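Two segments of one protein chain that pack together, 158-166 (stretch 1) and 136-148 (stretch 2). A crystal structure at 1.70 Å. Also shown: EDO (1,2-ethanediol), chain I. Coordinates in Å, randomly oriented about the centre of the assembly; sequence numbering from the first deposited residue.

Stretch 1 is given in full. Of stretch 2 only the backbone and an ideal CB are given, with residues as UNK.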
# COMPACT_ATOMS: atom_id res chain seq x y z
N PRO A 158 29.32 -4.35 17.39
CA PRO A 158 28.50 -3.42 16.61
C PRO A 158 28.01 -4.12 15.36
O PRO A 158 28.79 -4.72 14.62
CB PRO A 158 29.46 -2.28 16.28
CG PRO A 158 30.58 -2.41 17.29
CD PRO A 158 30.71 -3.88 17.52
N ILE A 159 26.70 -4.06 15.11
CA ILE A 159 26.12 -4.65 13.91
C ILE A 159 25.24 -3.60 13.25
O ILE A 159 24.40 -2.99 13.92
CB ILE A 159 25.28 -5.91 14.21
CG1 ILE A 159 26.01 -6.85 15.17
CG2 ILE A 159 24.97 -6.63 12.91
CD1 ILE A 159 25.17 -8.07 15.57
N GLY A 160 25.43 -3.41 11.96
CA GLY A 160 24.60 -2.50 11.19
C GLY A 160 23.84 -3.24 10.11
O GLY A 160 24.28 -4.27 9.60
N PHE A 161 22.68 -2.69 9.75
CA PHE A 161 21.85 -3.22 8.69
C PHE A 161 21.64 -2.12 7.67
O PHE A 161 21.44 -0.96 8.04
CB PHE A 161 20.47 -3.69 9.23
CG PHE A 161 19.57 -4.32 8.19
CD1 PHE A 161 19.88 -5.55 7.63
CD2 PHE A 161 18.38 -3.70 7.82
CE1 PHE A 161 19.05 -6.14 6.68
CE2 PHE A 161 17.54 -4.28 6.87
CZ PHE A 161 17.87 -5.50 6.30
N PHE A 162 21.70 -2.47 6.38
CA PHE A 162 21.27 -1.54 5.34
C PHE A 162 20.23 -2.22 4.46
O PHE A 162 20.49 -3.28 3.88
CB PHE A 162 22.42 -1.03 4.48
CG PHE A 162 21.98 0.05 3.52
CD1 PHE A 162 21.79 1.34 3.99
CD2 PHE A 162 21.66 -0.24 2.20
CE1 PHE A 162 21.32 2.34 3.14
CE2 PHE A 162 21.22 0.76 1.34
CZ PHE A 162 21.04 2.05 1.81
N LEU A 163 19.05 -1.61 4.38
CA LEU A 163 17.97 -2.08 3.53
C LEU A 163 18.07 -1.42 2.16
O LEU A 163 18.00 -0.19 2.05
CB LEU A 163 16.62 -1.77 4.17
CG LEU A 163 15.41 -2.40 3.47
CD1 LEU A 163 15.45 -3.94 3.66
CD2 LEU A 163 14.13 -1.79 4.05
N HIS A 164 18.25 -2.23 1.11
CA HIS A 164 18.40 -1.67 -0.23
C HIS A 164 17.07 -1.39 -0.92
O HIS A 164 17.03 -0.61 -1.87
CB HIS A 164 19.23 -2.61 -1.10
CG HIS A 164 20.65 -2.76 -0.64
ND1 HIS A 164 21.72 -2.32 -1.40
CD2 HIS A 164 21.17 -3.27 0.49
CE1 HIS A 164 22.84 -2.56 -0.74
NE2 HIS A 164 22.54 -3.15 0.40
N ILE A 165 15.98 -2.01 -0.45
CA ILE A 165 14.65 -1.84 -1.03
C ILE A 165 13.88 -0.85 -0.16
O ILE A 165 14.38 -0.44 0.89
CB ILE A 165 13.94 -3.20 -1.15
CG1 ILE A 165 13.71 -3.81 0.23
CG2 ILE A 165 14.77 -4.14 -2.02
CD1 ILE A 165 12.77 -5.00 0.18
N PRO A 166 12.69 -0.40 -0.57
CA PRO A 166 11.93 0.54 0.28
C PRO A 166 11.54 -0.09 1.60
O PRO A 166 11.51 -1.31 1.75
CB PRO A 166 10.67 0.83 -0.56
CG PRO A 166 11.07 0.49 -2.00
CD PRO A 166 11.96 -0.73 -1.80
N UNK A 136 30.26 -5.44 12.05
CA UNK A 136 29.48 -6.32 11.18
C UNK A 136 28.46 -5.49 10.42
O UNK A 136 27.70 -4.73 11.03
CB UNK A 136 28.79 -7.42 11.98
N UNK A 137 28.42 -5.67 9.10
CA UNK A 137 27.53 -4.91 8.21
C UNK A 137 26.73 -5.89 7.36
O UNK A 137 27.27 -6.51 6.44
CB UNK A 137 28.32 -3.95 7.32
N UNK A 138 25.42 -6.01 7.66
CA UNK A 138 24.50 -6.94 7.02
C UNK A 138 23.69 -6.21 5.95
O UNK A 138 23.18 -5.11 6.19
CB UNK A 138 23.57 -7.58 8.05
N UNK A 139 23.53 -6.84 4.78
CA UNK A 139 22.90 -6.19 3.64
C UNK A 139 21.60 -6.86 3.24
O UNK A 139 21.58 -8.04 2.87
CB UNK A 139 23.86 -6.18 2.45
N UNK A 140 20.51 -6.09 3.32
CA UNK A 140 19.24 -6.28 2.62
C UNK A 140 18.31 -7.33 3.21
O UNK A 140 18.65 -8.03 4.18
CB UNK A 140 19.53 -6.65 1.16
N UNK A 141 17.13 -7.44 2.60
CA UNK A 141 15.97 -8.01 3.27
C UNK A 141 16.06 -9.53 3.48
O UNK A 141 15.36 -10.05 4.36
CB UNK A 141 14.71 -7.68 2.46
N UNK A 142 16.86 -10.25 2.68
CA UNK A 142 16.98 -11.69 2.90
C UNK A 142 17.63 -11.99 4.24
O UNK A 142 17.48 -13.11 4.76
CB UNK A 142 17.79 -12.34 1.77
N UNK A 143 18.37 -11.03 4.79
CA UNK A 143 19.17 -11.23 6.00
C UNK A 143 18.67 -10.35 7.15
O UNK A 143 19.41 -10.11 8.10
CB UNK A 143 20.64 -10.93 5.71
N UNK A 144 17.46 -9.84 7.05
CA UNK A 144 16.92 -9.00 8.12
C UNK A 144 17.05 -9.61 9.52
O UNK A 144 17.47 -8.89 10.44
CB UNK A 144 15.45 -8.71 7.84
N UNK A 145 16.73 -10.89 9.77
CA UNK A 145 16.85 -11.43 11.13
C UNK A 145 18.27 -11.74 11.57
O UNK A 145 18.45 -12.32 12.65
CB UNK A 145 16.01 -12.71 11.24
N UNK A 146 19.29 -11.37 10.80
CA UNK A 146 20.64 -11.89 11.04
C UNK A 146 21.21 -11.39 12.36
O UNK A 146 21.80 -12.17 13.12
CB UNK A 146 21.57 -11.50 9.89
N UNK A 147 21.08 -10.08 12.65
CA UNK A 147 21.59 -9.56 13.92
C UNK A 147 20.90 -10.21 15.11
O UNK A 147 21.56 -10.53 16.11
CB UNK A 147 21.41 -8.04 13.98
N UNK A 148 19.59 -10.40 15.04
CA UNK A 148 18.89 -11.01 16.16
C UNK A 148 19.43 -12.41 16.44
O UNK A 148 19.65 -12.79 17.59
CB UNK A 148 17.39 -11.07 15.88
C1 EDO I . 16.69 -15.54 13.16
O1 EDO I . 16.38 -16.93 13.28
C2 EDO I . 16.15 -14.80 14.37
O2 EDO I . 16.94 -15.09 15.53

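Stretch 2 opens as a strand running parallel to strand 159-162, in register from position 136 to 139, so side chains there alternate between the two faces of the sheet. At 136 both backbone polar groups are tied to stretch 1: its N donates to Pro158 O (3.0 Å) and its O accepts from Gly160 N (2.8 Å). The CB lies on the face that carries Ile159, 4.0 Å from Ile159 CG2, which favours an apolar, perhaps beta-branched residue. It is Ile136, whose CB makes that contact.

Position 137 lies on the other face, beside Gly160. Gly160 presents no side chain on this face, and a large aromatic or aliphatic group can lie along the sheet toward Phe162. The residue is Trp137; its ring presents an edge to stretch 1, with NE1 3.7 Å from Phe162 CB.

Position 138 returns to the face of Ile159 and Phe161. Its N donates to Gly160 O (2.8 Å) and its O accepts from Phe162 N (3.0 Å). With a CB 4.2 Å from Phe161 CD1, valine, isoleucine or leucine would suit. Val138 divides its methyls between the two neighbours: CG1 is 4.1 Å from Phe161 CD1 and CG2 is 4.1 Å from Ile159 CG2.

At 139 the CB is 3.9 Å from His164 NE2, a polar atom that invites a hydrogen-bonding side chain; asparagine, glutamine, histidine or an acid could answer. His139 does so through ND1, 3.0 Å from His164 NE2 in a hydrogen bond whose donor is not determined.

Position 140 has a positive phi (79°), which glycine, asparagine or aspartate tolerates best. Its N donates to Phe162 O (2.9 Å), and the nearby backbone N of His164 calls for an acceptor. Asp140 supplies one: although its CA-to-CB bond points away overall, the carboxylate comes nearer, and OD1 accepts from His164 N at 2.9 Å.

The CB of 141 points sideways, 4.0 Å from both Leu163 CD1 and Ile165 CD1, so a sizeable apolar or aromatic group fits. Tyr141 packs CD1 3.6 Å from Ile165 CD1, while its hydroxyl is hydrogen-bonded elsewhere in the structure. Position 142 points away, unconstrained by stretch 1; it is His142.

At 143 the CB points sideways, and the nearest atom of stretch 1, Phe161 CE1, is 5.1 Å from it, so many residues would serve; Leu143 begins a type I turn. Position 144 sits nearer that ring and suits an apolar group: Leu144 CB is 4.2 Å from Phe161 CZ. Position 145, phi -77°, points away and admits proline; Pro145 is the helix N-cap residue.

At 146 the CB points toward stretch 1 but finds nothing within 5.5 Å, so many sizes would fit; Phe146 makes no contact with it. The CB of 147 points toward stretch 1, 4.0 Å from Ile159 CG2, so a small apolar residue suffices, and Ala147 makes the contact. The CB of 148 points away, while an ethanediol nearby could be reached by a polar side chain; His148 ND1 is hydrogen-bonded to EDO O2 at 2.9 Å.

Stretch 2, residues 136-148: IWVHDYHLLPFAH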
# COMPACT_ATOMS: atom_id res chain seq x y z
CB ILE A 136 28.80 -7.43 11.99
CG1 ILE A 136 29.85 -8.14 12.86
CG2 ILE A 136 28.12 -8.43 11.06
CD1 ILE A 136 29.26 -9.23 13.74
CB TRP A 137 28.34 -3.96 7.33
CG TRP A 137 27.50 -2.96 6.58
CD1 TRP A 137 26.14 -2.82 6.63
CD2 TRP A 137 27.98 -1.96 5.68
NE1 TRP A 137 25.74 -1.79 5.81
CE2 TRP A 137 26.86 -1.24 5.22
CE3 TRP A 137 29.26 -1.59 5.23
CZ2 TRP A 137 26.97 -0.18 4.33
CZ3 TRP A 137 29.36 -0.53 4.33
CH2 TRP A 137 28.22 0.16 3.90
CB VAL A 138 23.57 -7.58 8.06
CG1 VAL A 138 22.62 -8.58 7.40
CG2 VAL A 138 24.38 -8.24 9.18
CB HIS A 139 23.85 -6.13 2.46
CG HIS A 139 24.94 -5.13 2.66
ND1 HIS A 139 24.84 -3.83 2.20
CD2 HIS A 139 26.08 -5.20 3.38
CE1 HIS A 139 25.91 -3.16 2.58
NE2 HIS A 139 26.67 -3.96 3.30
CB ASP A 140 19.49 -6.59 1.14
CG ASP A 140 18.47 -5.90 0.23
OD1 ASP A 140 17.67 -5.08 0.75
OD2 ASP A 140 18.46 -6.18 -0.99
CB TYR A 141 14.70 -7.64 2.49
CG TYR A 141 14.66 -8.19 1.08
CD1 TYR A 141 15.32 -7.54 0.03
CD2 TYR A 141 13.96 -9.36 0.79
CE1 TYR A 141 15.30 -8.06 -1.25
CE2 TYR A 141 13.92 -9.87 -0.48
CZ TYR A 141 14.59 -9.23 -1.50
OH TYR A 141 14.55 -9.76 -2.77
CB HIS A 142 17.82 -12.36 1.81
CG HIS A 142 17.24 -12.27 0.42
ND1 HIS A 142 16.16 -13.03 0.02
CD2 HIS A 142 17.61 -11.54 -0.65
CE1 HIS A 142 15.88 -12.75 -1.25
NE2 HIS A 142 16.75 -11.86 -1.68
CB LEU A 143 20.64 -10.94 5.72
CG LEU A 143 21.35 -11.92 4.80
CD1 LEU A 143 22.64 -11.31 4.24
CD2 LEU A 143 21.62 -13.21 5.56
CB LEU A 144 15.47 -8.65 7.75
CG LEU A 144 14.82 -7.54 8.57
CD1 LEU A 144 13.85 -6.81 7.69
CD2 LEU A 144 14.11 -8.16 9.76
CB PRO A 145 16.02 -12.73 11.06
CG PRO A 145 15.30 -12.71 9.75
CD PRO A 145 16.14 -11.88 8.84
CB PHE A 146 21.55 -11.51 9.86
CG PHE A 146 22.83 -12.31 9.80
CD1 PHE A 146 22.85 -13.57 9.21
CD2 PHE A 146 24.01 -11.79 10.30
CE1 PHE A 146 24.03 -14.30 9.14
CE2 PHE A 146 25.19 -12.51 10.23
CZ PHE A 146 25.20 -13.76 9.64
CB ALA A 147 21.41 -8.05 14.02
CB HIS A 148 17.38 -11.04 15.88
CG HIS A 148 16.57 -11.54 17.04
ND1 HIS A 148 16.21 -12.86 17.18
CD2 HIS A 148 16.11 -10.91 18.14
CE1 HIS A 148 15.53 -13.02 18.30
NE2 HIS A 148 15.46 -11.85 18.90
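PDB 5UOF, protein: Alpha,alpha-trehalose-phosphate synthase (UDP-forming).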